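Local coordinates for hypothetical protein S4005 (Shigella flexneri 2a, PDB 1Z67), which is of unknown function but belongs to the YidB-like family and folds into an all-helical structure containing a homeodomain-like motif, at residues S27-Q32 with D80-K84; L51-N57 with I104-Q110; K21-I25 with L95-Q99. The contacts are given in a common frame with arbitrary orientation. Where two conformers were deposited one is given. Numbering follows the deposited sequence.

The three contacts join four helices of a single all-helical chain. Contacts 1 and 3 share helix 21-31 and lie about 10 Å apart, centre to centre. They merge into one core, where Trp28 CZ3 and Leu81 CD2 of contact 1 each come within 3.6 Å of Leu96 (its CD2 and CG, respectively) in contact 3. Contact 2 shares helix 89-106 with contact 3, its centre about 17 Å away, and lies on the opposite side of the chain's centre from contact 1, with about 22 Å between their centres. The sodium ion sits at contact 1, bound by Asp80 and Gln83. Along the chain, contact 1 is nested within the loop closed by contact 3.

Contact 1. Residues S27-Q32 with D80-K84; sequences SWVEEQ and DLGQK. With NA (sodium ion), chain B.
Residues 27-31 and 80-84 are helical and form a near-antiparallel pair, their axes crossing at 140° with a closest approach of 10.3 Å. Trp28 and Leu81 set the register, their CA atoms 6.0 Å apart. Asp80, with chi1 m, faces the other helix and uses its two carboxylate oxygens differently. OD2 accepts a hydrogen bond from Gln32 NE2 at 3.0 Å, reinforced by a water that donates to Asp80 OD2 (2.8 Å) and Gln32 OE1 (2.7 Å), whereas OD1 lies 2.5 Å from the sodium ion. Asp80 CB approaches the edge of the Trp28 indole, 3.9 Å from NE1, which itself donates to Ala77 O. Leu81 follows with a CH-pi contact: its CB lies 3.6 Å from the centroid of the five-membered ring of Trp28, 11° off the normal, and the t rotamer of Trp28 presents this face. Leu96 of helix 89-106 packs against both side chains. Gln83, which does not touch 27-32, gives OE1 to the sodium at 2.9 Å; a water at 2.7 Å is a further ligand. Lys84, with chi1 at -137°, chi2 and chi3 t and chi4 p, reaches back across the gap, its CE 3.6 Å from Ser27 CB. Its NZ forms a salt bridge to Glu31 OE1 at 2.7 Å and a weak bond to OE2 at 3.0 Å; a water bridges Lys84 NZ (2.9 Å) and Glu31 OE2 (2.5 Å). A Trp-Leu CH-pi centre is thus closed by a salt bridge and an amide-carboxylate bond, and Asp80 couples the helix pairing directly to the metal.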
loop_
_atom_site.group_PDB
_atom_site.type_symbol
_atom_site.label_atom_id
_atom_site.label_comp_id
_atom_site.label_asym_id
_atom_site.label_seq_id
_atom_site.Cartn_x
_atom_site.Cartn_y
_atom_site.Cartn_z
ATOM N N SER A 27 -5.027 -0.582 -7.436
ATOM C CA SER A 27 -6.462 -0.420 -7.671
ATOM C C SER A 27 -7.129 -0.074 -6.348
ATOM O O SER A 27 -7.940 0.846 -6.293
ATOM C CB SER A 27 -7.056 -1.689 -8.263
ATOM O OG SER A 27 -6.611 -1.828 -9.600
ATOM N N TRP A 28 -6.750 -0.791 -5.284
ATOM C CA TRP A 28 -7.324 -0.565 -3.959
ATOM C C TRP A 28 -7.038 0.865 -3.473
ATOM O O TRP A 28 -7.927 1.528 -2.943
ATOM C CB TRP A 28 -6.773 -1.590 -2.984
ATOM C CG TRP A 28 -7.029 -1.304 -1.539
ATOM C CD1 TRP A 28 -8.189 -1.583 -0.817
ATOM C CD2 TRP A 28 -6.108 -0.734 -0.609
ATOM N NE1 TRP A 28 -8.023 -1.222 0.487
ATOM C CE2 TRP A 28 -6.761 -0.722 0.659
ATOM C CE3 TRP A 28 -4.777 -0.279 -0.695
ATOM C CZ2 TRP A 28 -6.149 -0.216 1.809
ATOM C CZ3 TRP A 28 -4.164 0.200 0.471
ATOM C CH2 TRP A 28 -4.856 0.241 1.686
ATOM N N VAL A 29 -5.815 1.367 -3.686
ATOM C CA VAL A 29 -5.494 2.720 -3.238
ATOM C C VAL A 29 -6.467 3.721 -3.858
ATOM O O VAL A 29 -6.996 4.588 -3.178
ATOM C CB VAL A 29 -4.038 3.116 -3.567
ATOM C CG1 VAL A 29 -3.813 4.644 -3.358
ATOM C CG2 VAL A 29 -3.049 2.305 -2.732
ATOM N N GLU A 30 -6.693 3.588 -5.155
ATOM C CA GLU A 30 -7.583 4.514 -5.846
ATOM C C GLU A 30 -9.038 4.354 -5.366
ATOM O O GLU A 30 -9.740 5.356 -5.156
ATOM C CB GLU A 30 -7.455 4.304 -7.359
ATOM C CG GLU A 30 -5.994 4.485 -7.873
ATOM C CD GLU A 30 -5.543 5.956 -8.014
ATOM O OE1 GLU A 30 -5.366 6.433 -9.170
ATOM O OE2 GLU A 30 -5.365 6.639 -6.969
ATOM N N GLU A 31 -9.458 3.116 -5.119
ATOM C CA GLU A 31 -10.836 2.861 -4.671
ATOM C C GLU A 31 -11.086 3.432 -3.287
ATOM O O GLU A 31 -12.218 3.806 -2.966
ATOM C CB GLU A 31 -11.113 1.390 -4.657
ATOM C CG GLU A 31 -11.187 0.859 -6.039
ATOM C CD GLU A 31 -11.409 -0.613 -6.085
ATOM O OE1 GLU A 31 -10.963 -1.356 -5.159
ATOM O OE2 GLU A 31 -12.062 -1.007 -7.069
ATOM N N GLN A 32 -10.044 3.477 -2.469
ATOM C CA GLN A 32 -10.124 4.066 -1.139
ATOM C C GLN A 32 -10.114 5.603 -1.175
ATOM O O GLN A 32 -10.259 6.246 -0.119
ATOM C CB GLN A 32 -8.955 3.546 -0.273
ATOM C CG GLN A 32 -8.966 2.043 -0.036
ATOM C CD GLN A 32 -10.208 1.577 0.725
ATOM O OE1 GLN A 32 -10.492 2.075 1.812
ATOM N NE2 GLN A 32 -10.917 0.586 0.177
ATOM N N ASP A 80 -11.251 -4.660 2.368
ATOM C CA ASP A 80 -11.470 -4.337 0.957
ATOM C C ASP A 80 -10.298 -4.865 0.091
ATOM O O ASP A 80 -10.500 -5.477 -0.966
ATOM C CB ASP A 80 -11.622 -2.806 0.755
ATOM C CG ASP A 80 -12.967 -2.234 1.312
ATOM O OD1 ASP A 80 -13.899 -3.028 1.591
ATOM O OD2 ASP A 80 -13.061 -1.001 1.483
ATOM N N LEU A 81 -9.070 -4.635 0.541
ATOM C CA LEU A 81 -7.914 -5.151 -0.214
ATOM C C LEU A 81 -7.892 -6.698 -0.187
ATOM O O LEU A 81 -7.656 -7.343 -1.218
ATOM C CB LEU A 81 -6.635 -4.585 0.349
ATOM C CG LEU A 81 -5.372 -5.145 -0.315
ATOM C CD1 LEU A 81 -5.335 -4.787 -1.822
ATOM C CD2 LEU A 81 -4.167 -4.570 0.393
ATOM N N GLY A 82 -8.160 -7.271 0.995
ATOM C CA GLY A 82 -8.197 -8.729 1.180
ATOM C C GLY A 82 -9.189 -9.305 0.193
ATOM O O GLY A 82 -8.868 -10.271 -0.503
ATOM N N GLN A 83 -10.360 -8.675 0.078
ATOM C CA GLN A 83 -11.395 -9.204 -0.799
ATOM C C GLN A 83 -10.976 -9.210 -2.248
ATOM O O GLN A 83 -11.227 -10.175 -2.971
ATOM C CB GLN A 83 -12.686 -8.400 -0.629
ATOM C CG GLN A 83 -13.352 -8.610 0.717
ATOM C CD GLN A 83 -14.473 -7.612 0.970
ATOM O OE1 GLN A 83 -14.636 -7.112 2.082
ATOM N NE2 GLN A 83 -15.240 -7.301 -0.074
ATOM N N LYS A 84 -10.292 -8.143 -2.656
ATOM C CA LYS A 84 -9.777 -8.056 -3.994
ATOM C C LYS A 84 -8.821 -9.196 -4.292
ATOM O O LYS A 84 -8.817 -9.727 -5.409
ATOM C CB LYS A 84 -9.053 -6.725 -4.187
ATOM C CG LYS A 84 -9.367 -6.063 -5.484
ATOM C CD LYS A 84 -8.822 -4.643 -5.557
ATOM C CE LYS A 84 -9.456 -3.913 -6.738
ATOM N NZ LYS A 84 -10.908 -3.678 -6.507
HETATM NA NA NA B . -14.812 -4.536 3.292
HETATM O O HOH W 1 -13.168 -3.018 -8.128
HETATM O O HOH W 2 -12.923 1.423 2.886
HETATM O O HOH W 3 -16.667 -4.998 5.173
#

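Contact 2. Residues L51-N57 with I104-Q110; sequences LSTWLSN and IDALSPQ
Ile104 wedges its side chain among three residues of helix 48-55. In the m,t rotamer its CG2 lies 3.8 Å from Leu51 CD1 and 3.6 Å from Leu55 CD2, while its CD1 meets the edge of the Trp54 indole, 3.7 Å from CE3 and near the ring plane. Leu51, in the t,p rotamer, and Leu55, in m,t, both bring their methyl ends to the isoleucine. The backbones also come close, with the CA atoms of Trp54 and Asp105 4.9 Å apart, so that Asp105 CA makes a CA-H...O contact of 3.3 Å with Trp54 O. Both chains then leave their helices, and their loops meet at Asn57 and Pro109. Ser56 turns extended (phi/psi -59/141), and the CA atoms of Asn57 and Pro109 are 5.8 Å apart. Asn57, with chi1 p, donates from ND2 to Pro109 O at 2.9 Å. Ser108 OG closes back on its own segment, donating to Ile104 O at 2.8 Å, and accepts from a water 2.9 Å away. That water also lies 2.9 Å from both Ser56 O and Asp105 OD1; with only two protons it cannot serve all three acceptors at once. The contact therefore passes from an apolar helix-helix interface to a hydrated junction of two helix-exit loops. Helix 35-44 completes the apolar cluster: Leu39 touches Leu51 and Ile104, and Leu42 touches Trp54, whose NE1 bonds to Gln62 O in the loop after helix 48-55. Helix 121-133 packs against Leu107 and Pro109 through Leu128.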
loop_
_atom_site.group_PDB
_atom_site.type_symbol
_atom_site.label_atom_id
_atom_site.label_comp_id
_atom_site.label_asym_id
_atom_site.label_seq_id
_atom_site.Cartn_x
_atom_site.Cartn_y
_atom_site.Cartn_z
ATOM N N LEU A 51 5.202 7.159 9.604
ATOM C CA LEU A 51 5.053 7.658 8.237
ATOM C C LEU A 51 6.174 8.656 7.843
ATOM O O LEU A 51 6.666 8.641 6.707
ATOM C CB LEU A 51 3.677 8.293 8.046
ATOM C CG LEU A 51 3.472 9.063 6.734
ATOM C CD1 LEU A 51 3.664 8.195 5.483
ATOM C CD2 LEU A 51 2.068 9.680 6.764
ATOM N N SER A 52 6.561 9.546 8.762
ATOM C CA SER A 52 7.600 10.548 8.439
ATOM C C SER A 52 8.923 9.890 8.021
ATOM O O SER A 52 9.660 10.460 7.213
ATOM C CB SER A 52 7.815 11.530 9.602
ATOM O OG SER A 52 8.513 10.895 10.658
ATOM N N THR A 53 9.197 8.687 8.530
ATOM C CA THR A 53 10.442 8.005 8.176
ATOM C C THR A 53 10.369 7.442 6.732
ATOM O O THR A 53 11.376 7.332 6.041
ATOM C CB THR A 53 10.787 6.845 9.159
ATOM O OG1 THR A 53 9.900 5.725 8.967
ATOM C CG2 THR A 53 10.732 7.316 10.625
ATOM N N TRP A 54 9.167 7.091 6.283
ATOM C CA TRP A 54 8.965 6.631 4.889
ATOM C C TRP A 54 9.050 7.783 3.913
ATOM O O TRP A 54 9.647 7.642 2.824
ATOM C CB TRP A 54 7.603 6.000 4.741
ATOM C CG TRP A 54 7.286 4.904 5.741
ATOM C CD1 TRP A 54 8.166 4.256 6.567
ATOM C CD2 TRP A 54 5.998 4.335 6.000
ATOM N NE1 TRP A 54 7.509 3.344 7.337
ATOM C CE2 TRP A 54 6.172 3.367 7.019
ATOM C CE3 TRP A 54 4.706 4.570 5.481
ATOM C CZ2 TRP A 54 5.086 2.607 7.520
ATOM C CZ3 TRP A 54 3.637 3.828 5.958
ATOM C CH2 TRP A 54 3.824 2.875 6.990
ATOM N N LEU A 55 8.510 8.938 4.310
ATOM C CA LEU A 55 8.527 10.128 3.445
ATOM C C LEU A 55 9.946 10.718 3.274
ATOM O O LEU A 55 10.278 11.292 2.231
ATOM C CB LEU A 55 7.580 11.196 4.027
ATOM C CG LEU A 55 6.101 10.788 3.958
ATOM C CD1 LEU A 55 5.277 11.838 4.712
ATOM C CD2 LEU A 55 5.619 10.683 2.490
ATOM N N SER A 56 10.746 10.601 4.316
ATOM C CA SER A 56 12.100 11.182 4.318
ATOM C C SER A 56 12.916 10.593 3.160
ATOM O O SER A 56 12.789 9.382 2.847
ATOM C CB SER A 56 12.775 10.835 5.636
ATOM O OG SER A 56 14.114 11.282 5.620
ATOM N N ASN A 57 13.734 11.431 2.507
ATOM C CA ASN A 57 14.675 10.944 1.483
ATOM C C ASN A 57 16.074 10.682 2.030
ATOM O O ASN A 57 16.997 10.367 1.272
ATOM C CB ASN A 57 14.692 11.829 0.207
ATOM C CG ASN A 57 15.003 13.313 0.476
ATOM O OD1 ASN A 57 15.669 13.681 1.457
ATOM N ND2 ASN A 57 14.518 14.178 -0.428
ATOM N N ILE A 104 5.161 4.252 -0.371
ATOM C CA ILE A 104 5.166 5.657 0.071
ATOM C C ILE A 104 6.553 6.239 -0.101
ATOM O O ILE A 104 6.673 7.353 -0.612
ATOM C CB ILE A 104 4.605 5.789 1.484
ATOM C CG1 ILE A 104 3.110 5.455 1.385
ATOM C CG2 ILE A 104 4.924 7.212 2.063
ATOM C CD1 ILE A 104 2.430 5.337 2.712
ATOM N N ASP A 105 7.588 5.474 0.248
ATOM C CA ASP A 105 8.973 5.928 0.057
ATOM C C ASP A 105 9.243 6.239 -1.438
ATOM O O ASP A 105 9.747 7.296 -1.805
ATOM C CB ASP A 105 9.975 4.914 0.583
ATOM C CG ASP A 105 11.412 5.202 0.116
ATOM O OD1 ASP A 105 11.980 6.241 0.502
ATOM O OD2 ASP A 105 11.973 4.380 -0.639
ATOM N N ALA A 106 8.852 5.317 -2.308
ATOM C CA ALA A 106 9.036 5.475 -3.766
ATOM C C ALA A 106 8.294 6.702 -4.332
ATOM O O ALA A 106 8.779 7.360 -5.287
ATOM C CB ALA A 106 8.595 4.208 -4.473
ATOM N N LEU A 107 7.143 7.022 -3.738
ATOM C CA LEU A 107 6.332 8.186 -4.155
ATOM C C LEU A 107 6.827 9.537 -3.644
ATOM O O LEU A 107 6.255 10.567 -3.997
ATOM C CB LEU A 107 4.851 8.005 -3.774
ATOM C CG LEU A 107 4.088 6.895 -4.524
ATOM C CD1 LEU A 107 2.737 6.662 -3.832
ATOM C CD2 LEU A 107 3.923 7.206 -6.019
ATOM N N SER A 108 7.871 9.526 -2.835
ATOM C CA SER A 108 8.309 10.772 -2.172
ATOM C C SER A 108 9.818 11.013 -2.252
ATOM O O SER A 108 10.471 11.285 -1.231
ATOM C CB SER A 108 7.836 10.769 -0.702
ATOM O OG SER A 108 8.287 9.579 -0.013
ATOM N N PRO A 109 10.375 11.005 -3.489
ATOM C CA PRO A 109 11.807 11.240 -3.599
ATOM C C PRO A 109 12.177 12.662 -3.145
ATOM O O PRO A 109 13.309 12.892 -2.736
ATOM C CB PRO A 109 12.086 11.072 -5.108
ATOM C CG PRO A 109 10.780 11.427 -5.757
ATOM C CD PRO A 109 9.748 10.810 -4.816
ATOM N N GLN A 110 11.230 13.600 -3.229
ATOM C CA GLN A 110 11.481 14.975 -2.769
ATOM C C GLN A 110 11.114 15.182 -1.285
ATOM O O GLN A 110 11.196 16.310 -0.778
ATOM C CB GLN A 110 10.813 16.004 -3.715
ATOM C CG GLN A 110 9.267 16.061 -3.666
ATOM C CD GLN A 110 8.538 15.005 -4.509
ATOM O OE1 GLN A 110 9.042 13.896 -4.755
ATOM N NE2 GLN A 110 7.321 15.345 -4.931
HETATM O O HOH W 4 11.075 8.987 0.576
#

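Contact 3. Residues K21-I25 with L95-Q99; sequences KYQAI and LLAEQ
Three residues, Ile25, Gln99 and Leu95, have most of the surface buried where helix 21-31 crosses helix 89-106. This is a wide, nearly perpendicular helix crossing in the core of the all-helical fold: the axes of segments 21-25 and 95-99 make a signed angle of -94° and come no closer than 12.0 Å, so the space between them is filled by side chains. The nearest CA pairs are Ile25 with Leu96 at 8.3 Å, Lys21 with Leu95 at 8.4 Å and Tyr22 with Gln99 at 8.8 Å. Ile25, in the m,t rotamer, points its CD1 between the other two, 4.0 Å from Leu95 CG and 4.0 Å from Gln99 CB. Leu95, in t,p, reaches toward the start of the first helix, where its CD1 lies 3.9 Å from CD of Lys21. The lysine, with chi1 p and the rest of its chain extended, thus lays its methylenes along the leucine before its amine emerges. While Gln99 CB rests on Ile25, the m,m rotamer turns the amide toward Tyr22 OH and the water next to Lys21 NZ: NE2 donates to that water at 2.9 Å, and OE1 lies 3.4 Å from Tyr22 OH, a weak interaction at best. Lys21 NZ, 3.0 Å from the water, also has a salt-bridge partner in Asp18, and Leu85 of helix 75-85 packs on Leu95 and Ala24. The direct packing is aliphatic, whereas the polar groups are linked mainly by one water, hydrogen-bonded to Lys21 NZ and Gln99 NE2 and weakly, at 2.8 Å, to Glu98 OE1; no direct salt bridge joins the two segments.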
loop_
_atom_site.group_PDB
_atom_site.type_symbol
_atom_site.label_atom_id
_atom_site.label_comp_id
_atom_site.label_asym_id
_atom_site.label_seq_id
_atom_site.Cartn_x
_atom_site.Cartn_y
_atom_site.Cartn_z
ATOM N N LYS A 21 -0.365 -8.996 -6.811
ATOM C CA LYS A 21 -0.458 -8.194 -5.567
ATOM C C LYS A 21 -0.291 -6.689 -5.812
ATOM O O LYS A 21 -0.975 -5.880 -5.175
ATOM C CB LYS A 21 0.527 -8.662 -4.496
ATOM C CG LYS A 21 1.976 -8.530 -4.840
ATOM C CD LYS A 21 2.834 -9.158 -3.716
ATOM C CE LYS A 21 4.315 -8.948 -3.949
ATOM N NZ LYS A 21 5.103 -9.827 -3.035
ATOM N N TYR A 22 0.615 -6.305 -6.717
ATOM C CA TYR A 22 0.827 -4.875 -6.967
ATOM C C TYR A 22 -0.337 -4.210 -7.681
ATOM O O TYR A 22 -0.736 -3.109 -7.276
ATOM C CB TYR A 22 2.146 -4.640 -7.714
ATOM C CG TYR A 22 3.332 -5.029 -6.871
ATOM C CD1 TYR A 22 3.583 -4.412 -5.654
ATOM C CD2 TYR A 22 4.192 -6.042 -7.297
ATOM C CE1 TYR A 22 4.685 -4.782 -4.886
ATOM C CE2 TYR A 22 5.307 -6.419 -6.530
ATOM C CZ TYR A 22 5.533 -5.773 -5.337
ATOM O OH TYR A 22 6.608 -6.149 -4.577
ATOM N N GLN A 23 -0.879 -4.852 -8.719
ATOM C CA GLN A 23 -2.085 -4.309 -9.383
ATOM C C GLN A 23 -3.223 -4.173 -8.375
ATOM O O GLN A 23 -3.974 -3.199 -8.386
ATOM C CB GLN A 23 -2.545 -5.149 -10.583
ATOM C CG GLN A 23 -3.724 -4.544 -11.371
ATOM C CD GLN A 23 -3.480 -3.117 -11.871
ATOM O OE1 GLN A 23 -2.597 -2.868 -12.723
ATOM N NE2 GLN A 23 -4.288 -2.172 -11.365
ATOM N N ALA A 24 -3.351 -5.155 -7.500
ATOM C CA ALA A 24 -4.415 -5.143 -6.510
ATOM C C ALA A 24 -4.242 -3.970 -5.557
ATOM O O ALA A 24 -5.210 -3.263 -5.238
ATOM C CB ALA A 24 -4.442 -6.452 -5.751
ATOM N N ILE A 25 -3.012 -3.760 -5.094
ATOM C CA ILE A 25 -2.775 -2.687 -4.146
ATOM C C ILE A 25 -3.066 -1.365 -4.856
ATOM O O ILE A 25 -3.737 -0.507 -4.283
ATOM C CB ILE A 25 -1.343 -2.700 -3.602
ATOM C CG1 ILE A 25 -1.145 -3.912 -2.701
ATOM C CG2 ILE A 25 -1.023 -1.360 -2.870
ATOM C CD1 ILE A 25 0.294 -4.190 -2.391
ATOM N N LEU A 95 0.570 -7.917 4.017
ATOM C CA LEU A 95 1.007 -7.477 2.681
ATOM C C LEU A 95 1.270 -5.972 2.699
ATOM O O LEU A 95 2.312 -5.497 2.222
ATOM C CB LEU A 95 -0.077 -7.788 1.659
ATOM C CG LEU A 95 0.106 -7.218 0.245
ATOM C CD1 LEU A 95 1.303 -7.846 -0.413
ATOM C CD2 LEU A 95 -1.153 -7.466 -0.542
ATOM N N LEU A 96 0.321 -5.226 3.263
ATOM C CA LEU A 96 0.503 -3.787 3.364
ATOM C C LEU A 96 1.654 -3.400 4.258
ATOM O O LEU A 96 2.343 -2.421 3.980
ATOM C CB LEU A 96 -0.782 -3.119 3.839
ATOM C CG LEU A 96 -1.927 -3.068 2.834
ATOM C CD1 LEU A 96 -3.213 -2.626 3.570
ATOM C CD2 LEU A 96 -1.649 -2.127 1.682
ATOM N N ALA A 97 1.889 -4.140 5.334
ATOM C CA ALA A 97 2.968 -3.789 6.243
ATOM C C ALA A 97 4.308 -3.920 5.538
ATOM O O ALA A 97 5.192 -3.092 5.766
ATOM C CB ALA A 97 2.941 -4.670 7.512
ATOM N N GLU A 98 4.403 -4.885 4.608
ATOM C CA GLU A 98 5.638 -5.017 3.794
ATOM C C GLU A 98 5.686 -3.937 2.678
ATOM O O GLU A 98 6.712 -3.279 2.455
ATOM C CB GLU A 98 5.690 -6.423 3.179
ATOM C CG GLU A 98 6.814 -6.644 2.173
ATOM C CD GLU A 98 6.890 -8.074 1.655
ATOM O OE1 GLU A 98 6.122 -8.930 2.138
ATOM O OE2 GLU A 98 7.720 -8.339 0.753
ATOM N N GLN A 99 4.584 -3.789 1.949
ATOM C CA GLN A 99 4.645 -3.024 0.698
ATOM C C GLN A 99 4.332 -1.539 0.829
ATOM O O GLN A 99 4.917 -0.694 0.089
ATOM C CB GLN A 99 3.699 -3.651 -0.320
ATOM C CG GLN A 99 3.971 -5.121 -0.607
ATOM C CD GLN A 99 5.336 -5.381 -1.186
ATOM O OE1 GLN A 99 5.996 -4.473 -1.694
ATOM N NE2 GLN A 99 5.762 -6.651 -1.160
HETATM O O HOH W 5 4.520 -9.112 -0.130
#